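Local coordinates for protein amidohydrolase (PDB 3OOQ) that belongs to the amidohydrolase family of hydrolases and may act as an allantoinase, although its true substrate is not established, at residues Lys6-Lys10 against Asp42-Val48; His226-Asp232 against Lys280-Lys284; Asp85-His90 against Leu208-Val212. One frame throughout, in Å; residues are numbered along the deposited sequence.

Contact 1. Residues Lys6-Lys10 against Asp42-Val48; sequences KILFK and DPDAEIV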
loop_
_atom_site.group_PDB
_atom_site.type_symbol
_atom_site.label_atom_id
_atom_site.label_comp_id
_atom_site.label_asym_id
_atom_site.label_seq_id
_atom_site.Cartn_x
_atom_site.Cartn_y
_atom_site.Cartn_z
ATOM N N LYS F 6 -11.037 16.376 -63.893
ATOM C CA LYS F 6 -11.351 17.599 -63.164
ATOM C C LYS F 6 -12.783 17.497 -62.645
ATOM O O LYS F 6 -13.596 16.744 -63.196
ATOM C CB LYS F 6 -11.198 18.826 -64.070
ATOM C CG LYS F 6 -9.806 19.002 -64.647
ATOM C CD LYS F 6 -9.820 19.922 -65.839
ATOM C CE LYS F 6 -9.346 21.318 -65.511
ATOM N NZ LYS F 6 -7.969 21.579 -66.037
ATOM N N ILE F 7 -13.083 18.227 -61.574
ATOM C CA ILE F 7 -14.452 18.366 -61.100
ATOM C C ILE F 7 -14.834 19.838 -61.128
ATOM O O ILE F 7 -14.089 20.699 -60.656
ATOM C CB ILE F 7 -14.641 17.825 -59.672
ATOM C CG1 ILE F 7 -14.373 16.315 -59.608
ATOM C CG2 ILE F 7 -16.035 18.137 -59.165
ATOM C CD1 ILE F 7 -14.300 15.775 -58.183
ATOM N N LEU F 8 -16.007 20.121 -61.672
ATOM C CA LEU F 8 -16.497 21.478 -61.752
ATOM C C LEU F 8 -17.776 21.590 -60.933
ATOM O O LEU F 8 -18.821 21.052 -61.311
ATOM C CB LEU F 8 -16.730 21.863 -63.217
ATOM C CG LEU F 8 -17.271 23.254 -63.541
ATOM C CD1 LEU F 8 -16.433 24.351 -62.856
ATOM C CD2 LEU F 8 -17.362 23.466 -65.063
ATOM N N PHE F 9 -17.687 22.273 -59.800
ATOM C CA PHE F 9 -18.850 22.469 -58.943
ATOM C C PHE F 9 -19.598 23.691 -59.422
ATOM O O PHE F 9 -19.024 24.775 -59.496
ATOM C CB PHE F 9 -18.433 22.639 -57.478
ATOM C CG PHE F 9 -17.789 21.416 -56.880
ATOM C CD1 PHE F 9 -18.570 20.360 -56.405
ATOM C CD2 PHE F 9 -16.399 21.322 -56.780
ATOM C CE1 PHE F 9 -17.974 19.215 -55.849
ATOM C CE2 PHE F 9 -15.792 20.194 -56.208
ATOM C CZ PHE F 9 -16.589 19.137 -55.737
ATOM N N LYS F 10 -20.875 23.528 -59.746
ATOM C CA LYS F 10 -21.640 24.624 -60.364
ATOM C C LYS F 10 -22.747 25.205 -59.480
ATOM O O LYS F 10 -23.547 24.469 -58.906
ATOM C CB LYS F 10 -22.228 24.183 -61.729
ATOM C CG LYS F 10 -21.155 23.763 -62.743
ATOM C CD LYS F 10 -21.029 24.663 -63.986
ATOM C CE LYS F 10 -21.579 26.088 -63.846
ATOM N NZ LYS F 10 -20.946 26.991 -64.866
ATOM N N ASP F 42 -15.635 24.193 -68.314
ATOM C CA ASP F 42 -14.538 23.280 -68.636
ATOM C C ASP F 42 -15.095 22.022 -69.285
ATOM O O ASP F 42 -15.862 21.281 -68.659
ATOM C CB ASP F 42 -13.675 22.942 -67.408
ATOM C CG ASP F 42 -12.335 22.295 -67.783
ATOM O OD1 ASP F 42 -12.316 21.117 -68.212
ATOM O OD2 ASP F 42 -11.290 22.966 -67.635
ATOM N N PRO F 43 -14.700 21.781 -70.549
ATOM C CA PRO F 43 -15.330 20.773 -71.410
ATOM C C PRO F 43 -15.089 19.341 -70.944
ATOM O O PRO F 43 -15.910 18.457 -71.199
ATOM C CB PRO F 43 -14.659 21.010 -72.773
ATOM C CG PRO F 43 -13.321 21.611 -72.440
ATOM C CD PRO F 43 -13.556 22.445 -71.211
ATOM N N ASP F 44 -13.972 19.131 -70.258
ATOM C CA ASP F 44 -13.551 17.799 -69.836
ATOM C C ASP F 44 -14.024 17.461 -68.418
ATOM O O ASP F 44 -14.258 16.290 -68.093
ATOM C CB ASP F 44 -12.020 17.693 -69.935
ATOM C CG ASP F 44 -11.489 18.145 -71.295
ATOM O OD1 ASP F 44 -12.090 17.754 -72.326
ATOM O OD2 ASP F 44 -10.478 18.889 -71.331
ATOM N N ALA F 45 -14.167 18.497 -67.589
ATOM C CA ALA F 45 -14.551 18.351 -66.181
ATOM C C ALA F 45 -15.907 17.673 -65.978
ATOM O O ALA F 45 -16.878 18.006 -66.657
ATOM C CB ALA F 45 -14.549 19.717 -65.494
ATOM N N GLU F 46 -15.959 16.723 -65.043
ATOM C CA GLU F 46 -17.237 16.175 -64.582
ATOM C C GLU F 46 -17.950 17.305 -63.859
ATOM O O GLU F 46 -17.355 17.994 -63.037
ATOM C CB GLU F 46 -17.031 14.992 -63.631
ATOM C CG GLU F 46 -18.324 14.302 -63.177
ATOM C CD GLU F 46 -18.231 13.688 -61.777
ATOM O OE1 GLU F 46 -17.161 13.132 -61.411
ATOM O OE2 GLU F 46 -19.245 13.755 -61.039
ATOM N N ILE F 47 -19.218 17.521 -64.168
ATOM C CA ILE F 47 -19.899 18.615 -63.508
ATOM C C ILE F 47 -20.754 18.110 -62.345
ATOM O O ILE F 47 -21.440 17.100 -62.448
ATOM C CB ILE F 47 -20.653 19.576 -64.504
ATOM C CG1 ILE F 47 -22.163 19.361 -64.490
ATOM C CG2 ILE F 47 -20.038 19.555 -65.911
ATOM C CD1 ILE F 47 -22.867 20.290 -63.487
ATOM N N VAL F 48 -20.649 18.813 -61.224
ATOM C CA VAL F 48 -21.466 18.552 -60.061
ATOM C C VAL F 48 -22.314 19.786 -59.819
ATOM O O VAL F 48 -21.805 20.859 -59.506
ATOM C CB VAL F 48 -20.608 18.251 -58.823
ATOM C CG1 VAL F 48 -21.487 17.957 -57.617
ATOM C CG2 VAL F 48 -19.663 17.083 -59.115
#
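Ala45 turns its methyl against Leu8 of strand 7-10 and Lys6 just before it, with CB 3.8 Å from Leu8 CB; a methyl is enough to touch both neighbours. On the opposite face, Val48 lies beside Phe9, and its CB is 3.8 Å from Phe9 CD1. With CG1 of Val48 anti to the backbone N (chi1 -179°), the other methyl, CG2, reaches Ile7 CG2, which rests over one face of the Phe9 ring. The beta-branched Ile7 and Val48 suit strands. The backbone of Leu8 is bonded through both N and O: N donates to Glu46 O at 2.9 Å, and O accepts from Val48 N. Lys6 O to Glu46 N, bent to 144°, and Lys10 N to Val48 O are the others. At the edge, Asp42 crosses Lys6 at about a right angle, but the NZ to OD2 ion pair is long at 3.9 Å, and Glu34 is the lysine's stronger partner. Asp42 OD1 accepts from Asp44 N and Ala45 N on opposite faces of the carboxylate, an Asx turn leading into strand 46-49. Such parallel edge pairing in a mixed sheet is consistent with the small beta domain beside the barrel in many amidohydrolases.

Contact 2. Residues His226-Asp232 against Lys280-Lys284; sequences HAHRADD and KLELK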
loop_
_atom_site.group_PDB
_atom_site.type_symbol
_atom_site.label_atom_id
_atom_site.label_comp_id
_atom_site.label_asym_id
_atom_site.label_seq_id
_atom_site.Cartn_x
_atom_site.Cartn_y
_atom_site.Cartn_z
ATOM N N HIS F 226 -0.042 24.988 -23.325
ATOM C CA HIS F 226 -1.345 24.863 -22.661
ATOM C C HIS F 226 -1.332 25.737 -21.405
ATOM O O HIS F 226 -0.509 25.507 -20.512
ATOM C CB HIS F 226 -1.579 23.363 -22.311
ATOM C CG HIS F 226 -2.694 23.094 -21.339
ATOM N ND1 HIS F 226 -2.610 23.378 -19.983
ATOM C CD2 HIS F 226 -3.905 22.517 -21.522
ATOM C CE1 HIS F 226 -3.729 23.003 -19.382
ATOM N NE2 HIS F 226 -4.538 22.487 -20.298
ATOM N N ALA F 227 -2.228 26.722 -21.343
ATOM C CA ALA F 227 -2.356 27.604 -20.177
ATOM C C ALA F 227 -3.723 28.258 -20.083
ATOM O O ALA F 227 -4.247 28.759 -21.079
ATOM C CB ALA F 227 -1.263 28.699 -20.171
ATOM N N HIS F 228 -4.281 28.288 -18.874
ATOM C CA HIS F 228 -5.614 28.845 -18.656
ATOM C C HIS F 228 -5.538 30.150 -17.893
ATOM O O HIS F 228 -5.959 31.179 -18.401
ATOM C CB HIS F 228 -6.515 27.842 -17.908
ATOM C CG HIS F 228 -6.851 26.622 -18.704
ATOM N ND1 HIS F 228 -7.756 26.640 -19.746
ATOM C CD2 HIS F 228 -6.401 25.344 -18.617
ATOM C CE1 HIS F 228 -7.852 25.427 -20.267
ATOM N NE2 HIS F 228 -7.037 24.622 -19.603
ATOM N N ARG F 229 -5.009 30.097 -16.668
ATOM C CA ARG F 229 -4.950 31.268 -15.808
ATOM C C ARG F 229 -3.967 32.309 -16.371
ATOM O O ARG F 229 -2.960 31.949 -16.966
ATOM C CB ARG F 229 -4.596 30.854 -14.372
ATOM C CG ARG F 229 -5.140 31.804 -13.309
ATOM C CD ARG F 229 -4.971 31.221 -11.904
ATOM N NE ARG F 229 -3.561 31.172 -11.530
ATOM C CZ ARG F 229 -3.089 30.697 -10.383
ATOM N NH1 ARG F 229 -3.924 30.211 -9.460
ATOM N NH2 ARG F 229 -1.775 30.713 -10.155
ATOM N N ALA F 230 -4.274 33.596 -16.208
ATOM C CA ALA F 230 -3.490 34.663 -16.860
ATOM C C ALA F 230 -1.988 34.572 -16.531
ATOM O O ALA F 230 -1.139 34.754 -17.418
ATOM C CB ALA F 230 -4.055 36.079 -16.501
ATOM N N ASP F 231 -1.674 34.289 -15.267
ATOM C CA ASP F 231 -0.280 34.166 -14.839
ATOM C C ASP F 231 0.477 33.009 -15.515
ATOM O O ASP F 231 1.664 33.154 -15.808
ATOM C CB ASP F 231 -0.134 34.105 -13.299
ATOM C CG ASP F 231 -0.889 32.928 -12.664
ATOM O OD1 ASP F 231 -1.973 32.573 -13.134
ATOM O OD2 ASP F 231 -0.396 32.349 -11.679
ATOM N N ASP F 232 -0.202 31.881 -15.744
ATOM C CA ASP F 232 0.419 30.747 -16.451
ATOM C C ASP F 232 0.692 31.070 -17.909
ATOM O O ASP F 232 1.707 30.631 -18.444
ATOM C CB ASP F 232 -0.443 29.486 -16.393
ATOM C CG ASP F 232 -0.484 28.864 -15.002
ATOM O OD1 ASP F 232 0.582 28.752 -14.354
ATOM O OD2 ASP F 232 -1.604 28.545 -14.558
ATOM N N LYS F 280 -12.740 23.188 -13.496
ATOM C CA LYS F 280 -11.594 23.500 -12.632
ATOM C C LYS F 280 -11.605 24.947 -12.213
ATOM O O LYS F 280 -12.180 25.820 -12.894
ATOM C CB LYS F 280 -10.258 23.205 -13.345
ATOM C CG LYS F 280 -10.018 21.704 -13.622
ATOM C CD LYS F 280 -8.725 21.455 -14.413
ATOM C CE LYS F 280 -8.799 22.050 -15.837
ATOM N NZ LYS F 280 -7.444 22.001 -16.482
ATOM N N LEU F 281 -10.965 25.194 -11.080
ATOM C CA LEU F 281 -10.736 26.530 -10.574
ATOM C C LEU F 281 -10.136 27.453 -11.640
ATOM O O LEU F 281 -10.569 28.608 -11.772
ATOM C CB LEU F 281 -9.781 26.429 -9.397
ATOM C CG LEU F 281 -9.566 27.642 -8.521
ATOM C CD1 LEU F 281 -10.887 28.004 -7.834
ATOM C CD2 LEU F 281 -8.431 27.312 -7.525
ATOM N N GLU F 282 -9.148 26.936 -12.388
ATOM C CA GLU F 282 -8.457 27.714 -13.409
ATOM C C GLU F 282 -9.378 28.024 -14.602
ATOM O O GLU F 282 -9.071 28.879 -15.417
ATOM C CB GLU F 282 -7.131 27.058 -13.861
ATOM C CG GLU F 282 -7.243 25.691 -14.605
ATOM C CD GLU F 282 -5.875 25.067 -14.931
ATOM O OE1 GLU F 282 -4.829 25.659 -14.573
ATOM O OE2 GLU F 282 -5.842 23.968 -15.539
ATOM N N LEU F 283 -10.515 27.344 -14.668
ATOM C CA LEU F 283 -11.536 27.621 -15.686
ATOM C C LEU F 283 -12.665 28.530 -15.186
ATOM O O LEU F 283 -13.614 28.789 -15.924
ATOM C CB LEU F 283 -12.131 26.303 -16.221
ATOM C CG LEU F 283 -11.151 25.300 -16.836
ATOM C CD1 LEU F 283 -11.874 24.119 -17.486
ATOM C CD2 LEU F 283 -10.277 25.978 -17.857
ATOM N N LYS F 284 -12.577 29.022 -13.952
ATOM C CA LYS F 284 -13.701 29.791 -13.364
ATOM C C LYS F 284 -14.150 31.032 -14.167
ATOM O O LYS F 284 -15.330 31.375 -14.146
ATOM C CB LYS F 284 -13.417 30.184 -11.907
ATOM C CG LYS F 284 -12.514 31.388 -11.718
ATOM C CD LYS F 284 -12.409 31.789 -10.229
ATOM C CE LYS F 284 -12.019 33.257 -10.078
ATOM N NZ LYS F 284 -11.163 33.499 -8.866
HETATM O O HOH W 1 -7.888 21.881 -19.238
HETATM O O HOH W 2 -3.510 27.644 -15.913
#
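Leu283 lays its CD2 methyl over one face of the His228 imidazole, a CH-pi contact with the carbon 3.5 Å from the ring centroid and 22° off the ring normal. Glu282 approaches the same ring differently: its carboxylate plane is turned 47° from the imidazole, and Glu282 OE2 comes within 3.4 Å of His228 CD2. Its CG stands between the backbone N and the carbonyl carbon (chi1 66°), from where the extended chain passes slantwise across His228, CG near His228 CB. Lys280 crosses the imidazole at about a right angle and donates from NZ to the anti lone pair of Glu282 OE2 at 2.7 Å. One water joins Lys280 NZ to His228 NE2, 2.9 Å from the latter, and also lies in the plane of the His226 ring at its edge. A second water accepts from Arg229 N and donates to both Glu282 OE1 and Asp232 OD2, carboxylate oxygens only 4.3 Å apart; it probably eases their repulsion, as does Arg172, which pairs with Asp232. With an alanine in place of His228, the Leu283 methyl would probably lose the flat surface it rests on, and Thr253, bonded to ND1, its mate. Histidines such as His226 and His251, at strand ends, are placed as at the active-site end of amidohydrolase TIM barrels. His226 is near the end of strand 223-227, His228 stacks with His251 just beyond it, N-cap Arg229 leads into helix 230-243, and Glu282 lies on the short 3-10 turn against Asn157 of helix 156-164.

Contact 3. Residues Asp85-His90 against Leu208-Val212; sequences DPVTPH and LKMEV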
loop_
_atom_site.group_PDB
_atom_site.type_symbol
_atom_site.label_atom_id
_atom_site.label_comp_id
_atom_site.label_asym_id
_atom_site.label_seq_id
_atom_site.Cartn_x
_atom_site.Cartn_y
_atom_site.Cartn_z
ATOM N N ASP F 85 6.130 10.451 -16.846
ATOM C CA ASP F 85 7.384 11.185 -16.946
ATOM C C ASP F 85 7.021 12.609 -17.371
ATOM O O ASP F 85 6.353 12.790 -18.399
ATOM C CB ASP F 85 8.295 10.519 -17.997
ATOM C CG ASP F 85 9.667 11.175 -18.097
ATOM O OD1 ASP F 85 10.602 10.506 -18.573
ATOM O OD2 ASP F 85 9.831 12.351 -17.742
ATOM N N PRO F 86 7.438 13.626 -16.586
ATOM C CA PRO F 86 6.960 14.979 -16.908
ATOM C C PRO F 86 7.621 15.589 -18.158
ATOM O O PRO F 86 7.200 16.646 -18.605
ATOM C CB PRO F 86 7.283 15.792 -15.629
ATOM C CG PRO F 86 8.389 15.060 -14.980
ATOM C CD PRO F 86 8.250 13.597 -15.351
ATOM N N VAL F 87 8.631 14.917 -18.721
ATOM C CA VAL F 87 9.352 15.416 -19.896
ATOM C C VAL F 87 9.419 14.334 -20.971
ATOM O O VAL F 87 10.369 13.548 -21.012
ATOM C CB VAL F 87 10.783 15.874 -19.526
ATOM C CG1 VAL F 87 11.481 16.537 -20.715
ATOM C CG2 VAL F 87 10.769 16.838 -18.352
ATOM N N THR F 88 8.406 14.290 -21.832
ATOM C CA THR F 88 8.385 13.357 -22.950
ATOM C C THR F 88 8.281 14.044 -24.332
ATOM O O THR F 88 7.384 13.726 -25.117
ATOM C CB THR F 88 7.251 12.319 -22.795
ATOM O OG1 THR F 88 5.988 12.996 -22.741
ATOM C CG2 THR F 88 7.432 11.483 -21.524
ATOM N N PRO F 89 9.228 14.948 -24.657
ATOM C CA PRO F 89 9.205 15.629 -25.968
ATOM C C PRO F 89 9.358 14.682 -27.156
ATOM O O PRO F 89 8.913 15.011 -28.249
ATOM C CB PRO F 89 10.423 16.557 -25.912
ATOM C CG PRO F 89 11.326 15.945 -24.880
ATOM C CD PRO F 89 10.435 15.299 -23.872
ATOM N N HIS F 90 9.994 13.532 -26.930
ATOM C CA HIS F 90 10.313 12.567 -27.982
ATOM C C HIS F 90 9.113 11.749 -28.472
ATOM O O HIS F 90 9.185 11.167 -29.549
ATOM C CB HIS F 90 11.406 11.598 -27.484
ATOM C CG HIS F 90 10.978 10.775 -26.309
ATOM N ND1 HIS F 90 10.445 11.335 -25.169
ATOM C CD2 HIS F 90 10.970 9.435 -26.111
ATOM C CE1 HIS F 90 10.135 10.381 -24.313
ATOM N NE2 HIS F 90 10.444 9.216 -24.860
ATOM N N LEU F 208 17.155 11.672 -28.610
ATOM C CA LEU F 208 15.858 11.902 -29.213
ATOM C C LEU F 208 15.115 13.063 -28.546
ATOM O O LEU F 208 14.511 13.885 -29.225
ATOM C CB LEU F 208 15.047 10.606 -29.095
ATOM C CG LEU F 208 14.231 10.157 -30.285
ATOM C CD1 LEU F 208 15.127 10.013 -31.515
ATOM C CD2 LEU F 208 13.555 8.832 -29.918
ATOM N N LYS F 209 15.169 13.118 -27.213
ATOM C CA LYS F 209 14.512 14.188 -26.446
ATOM C C LYS F 209 15.164 15.554 -26.693
ATOM O O LYS F 209 14.474 16.569 -26.790
ATOM C CB LYS F 209 14.542 13.873 -24.939
ATOM C CG LYS F 209 13.732 12.668 -24.472
ATOM C CD LYS F 209 13.855 12.570 -22.934
ATOM C CE LYS F 209 13.007 11.476 -22.303
ATOM N NZ LYS F 209 12.826 11.783 -20.813
HETATM N N MSE F 210 16.489 15.566 -26.781
HETATM C CA MSE F 210 17.237 16.786 -27.052
HETATM C C MSE F 210 17.043 17.272 -28.488
HETATM O O MSE F 210 17.005 18.482 -28.730
HETATM C CB MSE F 210 18.739 16.583 -26.803
HETATM C CG MSE F 210 19.146 16.249 -25.388
HETATM SE SE MSE F 210 18.772 17.689 -24.102
HETATM C CE MSE F 210 17.099 17.024 -23.450
ATOM N N GLU F 211 16.932 16.335 -29.432
ATOM C CA GLU F 211 16.755 16.680 -30.847
ATOM C C GLU F 211 15.496 17.522 -31.106
ATOM O O GLU F 211 15.565 18.500 -31.825
ATOM C CB GLU F 211 16.794 15.429 -31.745
ATOM C CG GLU F 211 18.192 14.821 -31.891
ATOM C CD GLU F 211 19.105 15.640 -32.810
ATOM O OE1 GLU F 211 20.332 15.654 -32.610
ATOM O OE2 GLU F 211 18.588 16.284 -33.734
ATOM N N VAL F 212 14.366 17.172 -30.499
ATOM C CA VAL F 212 13.129 17.955 -30.650
ATOM C C VAL F 212 13.249 19.321 -30.009
ATOM O O VAL F 212 12.696 20.302 -30.519
ATOM C CB VAL F 212 11.884 17.314 -29.956
ATOM C CG1 VAL F 212 10.620 17.693 -30.737
ATOM C CG2 VAL F 212 12.015 15.839 -29.840
#
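Lys209 reaches from its helix to Val87 O, and NZ donates to this carbonyl at 3.0 Å with a C=O...N angle of 173°. The same ammonium forms a salt bridge with Asp85 OD1, whose hydrogen bond is weak at 3.4 Å, the two side chains coming from opposite directions. Asp85 uses its other oxygen within its own loop: OD2 accepts from Val87 N at 3.0 Å, a nearly straight bond that meets the carboxylate from above its plane and makes an Asx turn. One aspartate thus shapes the turn and faces the lysine that grips the Val87 carbonyl; the long, extended lysine suits this span.

Lys209 is extended beyond CG, and its methylenes run alongside the His90 imidazole, both side chains pointing the same way. Its CG lies 3.6 Å from His90 ND1, while CE lies 3.7 Å from His90 CE1. His90 takes this place with CG between the backbone N and the carbonyl carbon (chi1 63°), and its ND1 is buried with no partner in the model. Pro89 crosses the lysine obliquely, CG 3.8 Å from Lys209 CB, the compact ring packing against the helix at Lys209. Further along, Val212 sets CG2 3.6 Å from Pro89 O, a carbonyl bonded to Gln128, and Leu208 CB touches His90 CB.

The loop 85-90 follows strand 54-64, and helix 172-198 touches both sides of the contact: Tyr182 bonds Lys209 O and packs on Pro89, and Val178 packs on Val87. Strand 125-133 also borders the contact, Val125 touching Pro89 and Gln128 touching Val212 of helix 208-217.

From the N terminus, contact 1 comes first: residues 6-10 meet 42-48 after a loop containing strands 24-29 and 32-37, completing the four-stranded sheet. Contact 3 opens next, in the loop after strand 54-64, and closes much later, when the helix beginning at residue 208 returns to residues 85-90. Strand 223-227 follows that helix, and contact 2 starts at its end. The three loops are in series and neither nest nor cross. Contact 1 is remote, its centre about 50 Å from that of contact 2; the centres of contacts 2 and 3 are about 25 Å apart, contact 3 joining the loop 85-90 to helix 208-217, contact 2 joining the end of strand 223-227 and the start of helix 230-243 to the 280-284 loop.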